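Long-range contacts in 455aa long hypothetical phospho-sugar mutase (Sulfolobus tokodaii, PDB 2F7L), which interconverts the 6-phosphates and 1-phosphates of glucosamine and galactosamine, a magnesium-dependent step toward UDP-N-acetylglucosamine and UDP-N-acetylgalactosamine: residues A[163-169]-A[193-197]; A[180-186]-A[203-207]; A[284-288]-A[404-410]. All coordinates share one frame; numbering follows the deposited sequence.

Contact 1 (A[163-169]-A[193-197])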
ATOM      1  N   VAL A 163     -14.293  14.930  -3.918  1.00 40.97           N
ATOM      2  CA  VAL A 163     -15.453  14.644  -3.081  1.00 42.30           C
ATOM      3  C   VAL A 163     -16.287  15.897  -2.793  1.00 43.58           C
ATOM      4  O   VAL A 163     -15.770  17.014  -2.741  1.00 44.22           O
ATOM      5  CB  VAL A 163     -15.049  14.024  -1.728  1.00 41.73           C
ATOM      6  CG1 VAL A 163     -14.219  12.763  -1.961  1.00 42.30           C
ATOM      7  CG2 VAL A 163     -14.295  15.029  -0.907  1.00 41.62           C
ATOM      8  N   ASP A 164     -17.586  15.700  -2.618  1.00 44.39           N
ATOM      9  CA  ASP A 164     -18.492  16.791  -2.308  1.00 45.06           C
ATOM     10  C   ASP A 164     -18.116  17.313  -0.941  1.00 44.84           C
ATOM     11  O   ASP A 164     -18.651  16.844   0.054  1.00 44.86           O
ATOM     12  CB  ASP A 164     -19.915  16.261  -2.239  1.00 47.14           C
ATOM     13  CG  ASP A 164     -20.938  17.359  -2.090  1.00 48.59           C
ATOM     14  OD1 ASP A 164     -20.643  18.378  -1.411  1.00 49.54           O
ATOM     15  OD2 ASP A 164     -22.045  17.181  -2.648  1.00 48.80           O
ATOM     16  N   ILE A 165     -17.220  18.287  -0.877  1.00 45.00           N
ATOM     17  CA  ILE A 165     -16.804  18.813   0.415  1.00 46.07           C
ATOM     18  C   ILE A 165     -17.928  19.316   1.317  1.00 47.46           C
ATOM     19  O   ILE A 165     -17.913  19.092   2.530  1.00 47.95           O
ATOM     20  CB  ILE A 165     -15.816  19.949   0.259  1.00 45.30           C
ATOM     21  CG1 ILE A 165     -14.577  19.447  -0.471  1.00 44.28           C
ATOM     22  CG2 ILE A 165     -15.477  20.529   1.640  1.00 44.88           C
ATOM     23  CD1 ILE A 165     -13.512  20.502  -0.609  1.00 43.28           C
ATOM     24  N   GLU A 166     -18.897  20.009   0.734  1.00 48.78           N
ATOM     25  CA  GLU A 166     -20.000  20.530   1.529  1.00 49.52           C
ATOM     26  C   GLU A 166     -20.893  19.415   2.083  1.00 49.74           C
ATOM     27  O   GLU A 166     -21.184  19.390   3.283  1.00 49.31           O
ATOM     28  CB  GLU A 166     -20.804  21.538   0.704  1.00 49.36           C
ATOM     29  CG  GLU A 166     -20.045  22.837   0.439  1.00 49.88           C
ATOM     30  CD  GLU A 166     -19.383  23.415   1.708  1.00 51.12           C
ATOM     31  OE1 GLU A 166     -20.009  23.369   2.796  1.00 51.38           O
ATOM     32  OE2 GLU A 166     -18.240  23.931   1.619  1.00 50.60           O
ATOM     33  N   LYS A 167     -21.313  18.491   1.221  1.00 49.92           N
ATOM     34  CA  LYS A 167     -22.162  17.386   1.654  1.00 50.63           C
ATOM     35  C   LYS A 167     -21.593  16.721   2.910  1.00 51.37           C
ATOM     36  O   LYS A 167     -22.301  16.539   3.906  1.00 52.04           O
ATOM     37  CB  LYS A 167     -22.307  16.363   0.518  1.00 50.63           C
ATOM     38  CG  LYS A 167     -22.935  15.013   0.888  1.00 51.28           C
ATOM     39  CD  LYS A 167     -24.369  15.110   1.381  1.00 53.32           C
ATOM     40  CE  LYS A 167     -24.952  13.716   1.691  1.00 54.75           C
ATOM     41  NZ  LYS A 167     -26.066  13.703   2.721  1.00 54.51           N
ATOM     42  N   ILE A 168     -20.306  16.385   2.872  1.00 51.46           N
ATOM     43  CA  ILE A 168     -19.643  15.730   3.992  1.00 50.96           C
ATOM     44  C   ILE A 168     -19.481  16.681   5.165  1.00 50.70           C
ATOM     45  O   ILE A 168     -19.628  16.288   6.322  1.00 50.43           O
ATOM     46  CB  ILE A 168     -18.244  15.225   3.579  1.00 51.45           C
ATOM     47  CG1 ILE A 168     -18.376  14.247   2.415  1.00 51.77           C
ATOM     48  CG2 ILE A 168     -17.549  14.561   4.757  1.00 50.78           C
ATOM     49  CD1 ILE A 168     -17.059  13.946   1.718  1.00 53.75           C
ATOM     50  N   LYS A 169     -19.167  17.933   4.863  1.00 50.56           N
ATOM     51  CA  LYS A 169     -18.958  18.918   5.909  1.00 50.95           C
ATOM     52  C   LYS A 169     -20.221  19.031   6.742  1.00 51.06           C
ATOM     53  O   LYS A 169     -20.172  19.255   7.953  1.00 50.89           O
ATOM     54  CB  LYS A 169     -18.596  20.280   5.299  1.00 50.64           C
ATOM     55  CG  LYS A 169     -17.797  21.163   6.245  1.00 51.37           C
ATOM     56  CD  LYS A 169     -17.608  22.577   5.723  1.00 51.26           C
ATOM     57  CE  LYS A 169     -16.932  22.594   4.371  1.00 51.99           C
ATOM     58  NZ  LYS A 169     -16.904  23.969   3.782  1.00 51.86           N
ATOM     59  N   ARG A 193     -10.139  18.045   8.422  1.00 33.02           N
ATOM     60  CA  ARG A 193     -10.476  19.427   8.737  1.00 33.34           C
ATOM     61  C   ARG A 193     -11.247  20.106   7.605  1.00 33.70           C
ATOM     62  O   ARG A 193     -12.140  20.927   7.850  1.00 33.17           O
ATOM     63  CB  ARG A 193      -9.210  20.216   9.019  1.00 33.04           C
ATOM     64  CG  ARG A 193      -9.405  21.324  10.010  1.00 33.48           C
ATOM     65  CD  ARG A 193      -8.079  21.909  10.382  1.00 34.98           C
ATOM     66  NE  ARG A 193      -7.371  22.329   9.178  1.00 37.45           N
ATOM     67  CZ  ARG A 193      -6.265  23.069   9.165  1.00 38.34           C
ATOM     68  NH1 ARG A 193      -5.713  23.489  10.297  1.00 39.43           N
ATOM     69  NH2 ARG A 193      -5.706  23.390   8.012  1.00 38.77           N
ATOM     70  N   ALA A 194     -10.910  19.770   6.366  1.00 34.23           N
ATOM     71  CA  ALA A 194     -11.606  20.377   5.241  1.00 35.31           C
ATOM     72  C   ALA A 194     -13.015  19.836   5.154  1.00 36.06           C
ATOM     73  O   ALA A 194     -13.926  20.556   4.772  1.00 36.33           O
ATOM     74  CB  ALA A 194     -10.867  20.122   3.933  1.00 35.38           C
ATOM     75  N   LEU A 195     -13.196  18.565   5.504  1.00 36.91           N
ATOM     76  CA  LEU A 195     -14.528  17.961   5.464  1.00 37.33           C
ATOM     77  C   LEU A 195     -15.241  18.228   6.797  1.00 37.93           C
ATOM     78  O   LEU A 195     -16.189  17.550   7.169  1.00 38.28           O
ATOM     79  CB  LEU A 195     -14.399  16.461   5.174  1.00 35.74           C
ATOM     80  CG  LEU A 195     -13.435  16.259   3.991  1.00 34.87           C
ATOM     81  CD1 LEU A 195     -13.358  14.800   3.582  1.00 33.37           C
ATOM     82  CD2 LEU A 195     -13.894  17.105   2.821  1.00 34.05           C
ATOM     83  N   GLY A 196     -14.771  19.243   7.505  1.00 38.10           N
ATOM     84  CA  GLY A 196     -15.355  19.600   8.777  1.00 40.14           C
ATOM     85  C   GLY A 196     -15.701  18.499   9.779  1.00 41.75           C
ATOM     86  O   GLY A 196     -16.870  18.340  10.136  1.00 43.53           O
ATOM     87  N   CYS A 197     -14.715  17.751  10.266  1.00 41.46           N
ATOM     88  CA  CYS A 197     -15.005  16.703  11.239  1.00 41.29           C
ATOM     89  C   CYS A 197     -14.467  17.123  12.601  1.00 40.68           C
ATOM     90  O   CYS A 197     -13.685  18.062  12.698  1.00 39.59           O
ATOM     91  CB  CYS A 197     -14.299  15.386  10.872  1.00 42.17           C
ATOM     92  SG  CYS A 197     -14.269  14.906   9.129  1.00 43.10           S
TER

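Contact 2 (A[180-186]-A[203-207])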
ATOM      1  N   ALA A 180       0.040   6.326  13.239  1.00 27.41           N
ATOM      2  CA  ALA A 180       1.154   5.504  13.714  1.00 27.59           C
ATOM      3  C   ALA A 180       2.438   6.266  14.001  1.00 26.95           C
ATOM      4  O   ALA A 180       3.529   5.815  13.680  1.00 26.56           O
ATOM      5  CB  ALA A 180       1.432   4.369  12.716  1.00 27.93           C
ATOM      6  N   ASN A 181       2.302   7.419  14.630  1.00 27.31           N
ATOM      7  CA  ASN A 181       3.460   8.235  14.981  1.00 26.59           C
ATOM      8  C   ASN A 181       4.265   8.689  13.773  1.00 25.99           C
ATOM      9  O   ASN A 181       5.411   9.131  13.905  1.00 25.85           O
ATOM     10  CB  ASN A 181       4.336   7.455  15.940  1.00 26.22           C
ATOM     11  CG  ASN A 181       3.684   7.288  17.270  1.00 27.17           C
ATOM     12  OD1 ASN A 181       3.557   6.178  17.799  1.00 29.07           O
ATOM     13  ND2 ASN A 181       3.259   8.400  17.833  1.00 27.65           N
ATOM     14  N   SER A 182       3.648   8.602  12.602  1.00 24.71           N
ATOM     15  CA  SER A 182       4.325   8.992  11.401  1.00 24.79           C
ATOM     16  C   SER A 182       3.673  10.021  10.467  1.00 26.04           C
ATOM     17  O   SER A 182       2.581  10.560  10.680  1.00 26.00           O
ATOM     18  CB  SER A 182       4.669   7.741  10.614  1.00 25.24           C
ATOM     19  OG  SER A 182       5.400   8.079   9.452  1.00 26.04           O
ATOM     20  N   VAL A 183       4.403  10.263   9.397  1.00 27.36           N
ATOM     21  CA  VAL A 183       4.082  11.208   8.350  1.00 27.65           C
ATOM     22  C   VAL A 183       2.598  11.347   7.947  1.00 27.79           C
ATOM     23  O   VAL A 183       2.182  12.373   7.411  1.00 27.47           O
ATOM     24  CB  VAL A 183       5.039  10.868   7.155  1.00 27.80           C
ATOM     25  CG1 VAL A 183       4.271  10.407   5.933  1.00 28.24           C
ATOM     26  CG2 VAL A 183       5.966  12.045   6.891  1.00 27.18           C
ATOM     27  N   GLY A 184       1.791  10.332   8.214  1.00 28.79           N
ATOM     28  CA  GLY A 184       0.380  10.415   7.856  1.00 29.23           C
ATOM     29  C   GLY A 184      -0.343  11.481   8.667  1.00 29.92           C
ATOM     30  O   GLY A 184      -1.409  11.951   8.285  1.00 30.19           O
ATOM     31  N   ALA A 185       0.238  11.867   9.796  1.00 30.32           N
ATOM     32  CA  ALA A 185      -0.360  12.890  10.646  1.00 30.52           C
ATOM     33  C   ALA A 185      -0.245  14.291  10.020  1.00 30.86           C
ATOM     34  O   ALA A 185      -0.897  15.227  10.470  1.00 31.66           O
ATOM     35  CB  ALA A 185       0.315  12.878  12.025  1.00 29.34           C
ATOM     36  N   LEU A 186       0.581  14.438   8.992  1.00 30.56           N
ATOM     37  CA  LEU A 186       0.775  15.737   8.354  1.00 30.35           C
ATOM     38  C   LEU A 186      -0.263  15.992   7.284  1.00 30.86           C
ATOM     39  O   LEU A 186      -0.309  17.087   6.720  1.00 31.55           O
ATOM     40  CB  LEU A 186       2.152  15.835   7.684  1.00 28.51           C
ATOM     41  CG  LEU A 186       3.371  15.497   8.524  1.00 28.15           C
ATOM     42  CD1 LEU A 186       4.638  15.523   7.676  1.00 27.22           C
ATOM     43  CD2 LEU A 186       3.447  16.473   9.673  1.00 27.23           C
ATOM     44  N   ASN A 203      -1.632   8.871  18.523  1.00 31.61           N
ATOM     45  CA  ASN A 203      -0.295   8.770  17.955  1.00 31.58           C
ATOM     46  C   ASN A 203      -0.065   9.735  16.794  1.00 30.87           C
ATOM     47  O   ASN A 203       0.574   9.393  15.804  1.00 30.40           O
ATOM     48  CB  ASN A 203      -0.073   7.322  17.539  1.00 32.42           C
ATOM     49  CG  ASN A 203      -0.330   6.383  18.684  1.00 33.03           C
ATOM     50  OD1 ASN A 203       0.170   6.612  19.799  1.00 33.22           O
ATOM     51  ND2 ASN A 203      -1.118   5.337  18.442  1.00 31.70           N
ATOM     52  N   GLY A 204      -0.586  10.952  16.944  1.00 30.64           N
ATOM     53  CA  GLY A 204      -0.461  11.962  15.909  1.00 28.75           C
ATOM     54  C   GLY A 204       0.866  12.693  15.940  1.00 27.95           C
ATOM     55  O   GLY A 204       1.179  13.451  15.029  1.00 27.61           O
ATOM     56  N   ASN A 205       1.639  12.498  16.999  1.00 27.41           N
ATOM     57  CA  ASN A 205       2.948  13.134  17.074  1.00 27.79           C
ATOM     58  C   ASN A 205       3.959  12.263  16.316  1.00 27.51           C
ATOM     59  O   ASN A 205       3.822  11.037  16.269  1.00 28.04           O
ATOM     60  CB  ASN A 205       3.385  13.308  18.534  1.00 27.48           C
ATOM     61  CG  ASN A 205       3.494  11.995  19.274  1.00 27.64           C
ATOM     62  OD1 ASN A 205       4.549  11.656  19.781  1.00 29.01           O
ATOM     63  ND2 ASN A 205       2.399  11.256  19.344  1.00 27.07           N
ATOM     64  N   LEU A 206       4.955  12.898  15.710  1.00 27.18           N
ATOM     65  CA  LEU A 206       5.980  12.183  14.955  1.00 27.08           C
ATOM     66  C   LEU A 206       7.000  11.529  15.856  1.00 27.54           C
ATOM     67  O   LEU A 206       7.625  12.196  16.677  1.00 27.49           O
ATOM     68  CB  LEU A 206       6.689  13.137  14.004  1.00 25.90           C
ATOM     69  CG  LEU A 206       5.774  13.765  12.944  1.00 26.09           C
ATOM     70  CD1 LEU A 206       6.564  14.770  12.126  1.00 24.87           C
ATOM     71  CD2 LEU A 206       5.188  12.679  12.038  1.00 24.70           C
ATOM     72  N   ASP A 207       7.172  10.217  15.713  1.00 28.54           N
ATOM     73  CA  ASP A 207       8.142   9.514  16.543  1.00 28.99           C
ATOM     74  C   ASP A 207       8.755   8.299  15.865  1.00 29.22           C
ATOM     75  O   ASP A 207       8.186   7.207  15.896  1.00 29.84           O
ATOM     76  CB  ASP A 207       7.504   9.079  17.844  1.00 29.97           C
ATOM     77  CG  ASP A 207       8.533   8.617  18.839  1.00 33.00           C
ATOM     78  OD1 ASP A 207       9.727   8.565  18.439  1.00 33.24           O
ATOM     79  OD2 ASP A 207       8.170   8.317  20.007  1.00 34.86           O
TER

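Contact 3 (A[284-288]-A[404-410])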
ATOM      1  N   ALA A 284      -5.424  -8.309  -5.620  1.00 33.24           N
ATOM      2  CA  ALA A 284      -4.559  -9.468  -5.496  1.00 32.21           C
ATOM      3  C   ALA A 284      -5.283 -10.688  -4.928  1.00 31.88           C
ATOM      4  O   ALA A 284      -6.237 -10.590  -4.137  1.00 30.61           O
ATOM      5  CB  ALA A 284      -3.344  -9.129  -4.649  1.00 31.32           C
ATOM      6  N   VAL A 285      -4.801 -11.845  -5.357  1.00 31.87           N
ATOM      7  CA  VAL A 285      -5.339 -13.131  -4.941  1.00 31.26           C
ATOM      8  C   VAL A 285      -5.363 -13.305  -3.427  1.00 31.00           C
ATOM      9  O   VAL A 285      -5.888 -14.288  -2.929  1.00 30.74           O
ATOM     10  CB  VAL A 285      -4.531 -14.273  -5.591  1.00 30.79           C
ATOM     11  CG1 VAL A 285      -4.888 -14.380  -7.079  1.00 28.89           C
ATOM     12  CG2 VAL A 285      -3.034 -14.005  -5.426  1.00 29.26           C
ATOM     13  N   SER A 286      -4.797 -12.344  -2.707  1.00 31.62           N
ATOM     14  CA  SER A 286      -4.765 -12.360  -1.246  1.00 32.12           C
ATOM     15  C   SER A 286      -6.096 -11.801  -0.716  1.00 32.87           C
ATOM     16  O   SER A 286      -6.418 -11.912   0.472  1.00 32.68           O
ATOM     17  CB  SER A 286      -3.584 -11.518  -0.742  1.00 31.79           C
ATOM     18  OG  SER A 286      -3.551 -10.232  -1.358  1.00 32.76           O
ATOM     19  N   SER A 287      -6.868 -11.206  -1.622  1.00 34.10           N
ATOM     20  CA  SER A 287      -8.176 -10.628  -1.301  1.00 34.41           C
ATOM     21  C   SER A 287      -9.287 -11.685  -1.206  1.00 35.00           C
ATOM     22  O   SER A 287      -9.290 -12.684  -1.946  1.00 34.00           O
ATOM     23  CB  SER A 287      -8.561  -9.594  -2.367  1.00 34.24           C
ATOM     24  OG  SER A 287      -8.007  -8.327  -2.091  1.00 33.78           O
ATOM     25  N   SER A 288     -10.230 -11.446  -0.295  1.00 35.47           N
ATOM     26  CA  SER A 288     -11.358 -12.348  -0.090  1.00 37.21           C
ATOM     27  C   SER A 288     -12.228 -12.386  -1.322  1.00 37.98           C
ATOM     28  O   SER A 288     -12.381 -11.370  -1.977  1.00 38.37           O
ATOM     29  CB  SER A 288     -12.207 -11.869   1.078  1.00 38.25           C
ATOM     30  OG  SER A 288     -13.496 -12.461   1.046  1.00 38.81           O
ATOM     31  N   ILE A 404      -7.188 -20.043  -9.826  1.00 40.41           N
ATOM     32  CA  ILE A 404      -6.363 -18.933 -10.263  1.00 38.84           C
ATOM     33  C   ILE A 404      -4.937 -19.197  -9.840  1.00 38.08           C
ATOM     34  O   ILE A 404      -4.614 -19.177  -8.658  1.00 38.79           O
ATOM     35  CB  ILE A 404      -6.859 -17.615  -9.661  1.00 37.33           C
ATOM     36  CG1 ILE A 404      -8.342 -17.458  -9.996  1.00 37.13           C
ATOM     37  CG2 ILE A 404      -6.057 -16.455 -10.216  1.00 35.22           C
ATOM     38  CD1 ILE A 404      -9.004 -16.251  -9.400  1.00 38.92           C
ATOM     39  N   THR A 405      -4.078 -19.456 -10.811  1.00 37.00           N
ATOM     40  CA  THR A 405      -2.694 -19.743 -10.490  1.00 36.08           C
ATOM     41  C   THR A 405      -1.725 -18.658 -10.935  1.00 36.92           C
ATOM     42  O   THR A 405      -0.544 -18.936 -11.171  1.00 37.40           O
ATOM     43  CB  THR A 405      -2.248 -21.083 -11.099  1.00 34.31           C
ATOM     44  OG1 THR A 405      -2.307 -20.995 -12.519  1.00 33.35           O
ATOM     45  CG2 THR A 405      -3.140 -22.204 -10.630  1.00 31.87           C
ATOM     46  N   ILE A 406      -2.208 -17.423 -11.033  1.00 37.14           N
ATOM     47  CA  ILE A 406      -1.338 -16.321 -11.439  1.00 37.65           C
ATOM     48  C   ILE A 406      -0.255 -16.051 -10.370  1.00 38.47           C
ATOM     49  O   ILE A 406       0.735 -15.374 -10.632  1.00 39.73           O
ATOM     50  CB  ILE A 406      -2.156 -15.020 -11.673  1.00 36.96           C
ATOM     51  CG1 ILE A 406      -1.243 -13.903 -12.185  1.00 36.35           C
ATOM     52  CG2 ILE A 406      -2.814 -14.566 -10.383  1.00 36.79           C
ATOM     53  CD1 ILE A 406      -0.860 -14.011 -13.648  1.00 35.09           C
ATOM     54  N   ASP A 407      -0.449 -16.582  -9.166  1.00 38.61           N
ATOM     55  CA  ASP A 407       0.498 -16.391  -8.067  1.00 38.06           C
ATOM     56  C   ASP A 407       0.139 -17.366  -6.944  1.00 37.79           C
ATOM     57  O   ASP A 407      -0.697 -17.074  -6.089  1.00 37.37           O
ATOM     58  CB  ASP A 407       0.426 -14.947  -7.565  1.00 37.54           C
ATOM     59  CG  ASP A 407       1.381 -14.679  -6.428  1.00 37.08           C
ATOM     60  OD1 ASP A 407       2.310 -15.483  -6.216  1.00 37.15           O
ATOM     61  OD2 ASP A 407       1.217 -13.651  -5.750  1.00 37.82           O
ATOM     62  N   GLY A 408       0.791 -18.518  -6.945  1.00 37.13           N
ATOM     63  CA  GLY A 408       0.471 -19.523  -5.958  1.00 37.02           C
ATOM     64  C   GLY A 408      -0.754 -20.233  -6.515  1.00 36.97           C
ATOM     65  O   GLY A 408      -0.837 -20.480  -7.721  1.00 36.33           O
ATOM     66  N   VAL A 409      -1.709 -20.557  -5.649  1.00 36.68           N
ATOM     67  CA  VAL A 409      -2.926 -21.211  -6.092  1.00 36.01           C
ATOM     68  C   VAL A 409      -4.102 -20.765  -5.268  1.00 35.55           C
ATOM     69  O   VAL A 409      -4.175 -21.013  -4.078  1.00 35.23           O
ATOM     70  CB  VAL A 409      -2.815 -22.741  -6.014  1.00 37.04           C
ATOM     71  CG1 VAL A 409      -4.212 -23.378  -6.094  1.00 36.41           C
ATOM     72  CG2 VAL A 409      -1.932 -23.249  -7.161  1.00 36.53           C
ATOM     73  N   LYS A 410      -5.022 -20.081  -5.924  1.00 36.23           N
ATOM     74  CA  LYS A 410      -6.218 -19.598  -5.259  1.00 36.70           C
ATOM     75  C   LYS A 410      -7.387 -20.382  -5.791  1.00 37.33           C
ATOM     76  O   LYS A 410      -7.536 -20.548  -7.006  1.00 37.83           O
ATOM     77  CB  LYS A 410      -6.475 -18.120  -5.551  1.00 35.93           C
ATOM     78  CG  LYS A 410      -7.638 -17.564  -4.751  1.00 35.53           C
ATOM     79  CD  LYS A 410      -8.206 -16.323  -5.389  1.00 36.12           C
ATOM     80  CE  LYS A 410      -9.308 -15.712  -4.535  1.00 36.04           C
ATOM     81  NZ  LYS A 410      -8.791 -15.133  -3.259  1.00 36.87           N
TER

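Contact 1 (A[163-169]-A[193-197])
A chi1 of -59° sets I168 CG1 anti to the carbonyl carbon and leaves CG2 anti to the backbone N; that CG2 methyl meets L195 CB at 3.7 Å, the two side chains running alongside each other in the same direction. In L195, chi1 (-47°) places CG anti to its own carbonyl carbon, and the extended chi2 (-175°) then carries CD2 to within 4.0 Å of I165 CG2, the two side chains being roughly perpendicular; V163 CG2 stands 4.3 Å from the same CD2. K169 works with its aliphatic stem: CG packs 3.8 Å from the N of G196, a residue at positive phi, and CE 3.7 Å from A194 O, after which the bent chain carries NZ back to a salt bridge with E166 OE2. The backbones meet at K169 CA, which makes a CA-H...O contact of 3.3 Å with L195 O. D164 N-caps helix 165-171 through OD1, and L160 of helix 151-160 adds to the apolar cover of I165, A194 and L195. With no hydrogen bond or salt bridge crossing between the segments, the start of one helix and the end of helix 188-194 are joined here chiefly by aliphatic contact, centred on the buried L195.

Contact 2 (A[180-186]-A[203-207])
N181 lays its amide beside the CB of N203, with ND2 3.5 Å from N203 CB, and reaches over to the backbone carbonyl of N205. Its CG is anti to the carbonyl carbon (chi1 -69°), an arrangement that aims ND2 at N205 O: the hydrogen bond is 3.1 Å long and nearly straight (174°), with the acceptor in the amide plane of N181 and the donor tilted from the carbonyl plane of N205. The N181 and N205 side chains run alongside each other, their amide planes 78° apart. The backbone of N181 is gripped as well. Its N donates to N203 O at 2.9 Å, and its O accepts from D207 N at 2.7 Å on a lone pair, so the residue spends both main-chain polar atoms and one side-chain N-H on the facing loop. These loops follow strands 174-178 and 198-201, neighbouring parallel strands of domain II joined through helix 188-194 in a beta-alpha-beta crossover. The loop with the probable magnesium ligands D241, D243 and D245 leaves the same end of the sheet, after strand 236-239. S182 OG is hydrogen-bonded to G242 O, and the side chain of V183 is about 5 Å from that of D243. Away from the asparagines the contact passes to methyl groups, which meet backbone as well as one another. L206 starts away from the 180-186 loop, but its CD2 comes back over the S182 carbonyl carbon, and its CD1 lies 4.3 Å from L186 CD2; M73 of strand 67-73 touches V183, L186 and L206 alike. A185 points its CB at the G204 carbonyl.

Contact 3 (A[284-288]-A[404-410])
K410 and V285 carry the buried half of this contact. The lysine chain starts with CG anti to the backbone N and stays extended until its last torsion, where a bend (chi4 69°) delivers NZ to two backbone carbonyls. NZ donates to S287 O at 2.8 Å, nearly along the C=O axis, and to V285 O at 3.0 Å, where it stands above the carbonyl plane, 44° out of it. Both acceptors belong to the type I turn A284-S287, so one ammonium joins the carbonyls of the second and fourth residues of the turn; W304 adds a cation-pi contact. Without the long chain, as with an alanine here, the carbonyls of buried V285 and S287 would probably lose their shared donor and W304 its cation. V285 fills the side facing the hairpin, with CG1 3.9 Å from I404 CG2 and equally 3.9 Å from I406 CG2. Beyond V285 the packing thins. I406 sends its CG2 methyl inward but leads its far end away, on an exposed residue, and D407 meets V285 CG2 with its carbonyl O (3.9 Å) and, less closely, its CB (4.2 Å). The D407 carboxylate is engaged outside the contact, OD2 by V307 N and OD1 in a salt bridge with R421. The two segments come from different domains: the turn follows strand 280-284 of domain III and runs toward helix 290-296, while I404 and K410 pair by mutual backbone hydrogen bonds in the hairpin of the C-terminal domain. L419 of strand 416-422 touches both V285 and K410, W304 of strand 301-305 reaches I404, and helix 385-396 covers T405 and V409 of the hairpin.

Contacts 1 and 2 alternate along the chain within domain II and involve the two ends of helix 188-194: 180-186 leads into it and 193-197 leaves it. Their centres are 22 Å apart and their nearest atoms about 8 Å, without touching. Contact 2 lies beside the loop of the probable magnesium ligands, the A180 side chain being about 6 Å from that of D241, one of them; contacts 1 and 3 lie away from them and from S97, the probable phosphoserine site. Contact 3 follows later and joins domain III to the C-terminal domain. Its centre is 33 Å from that of contact 2, across the chain's centre, and 37 Å from that of contact 1.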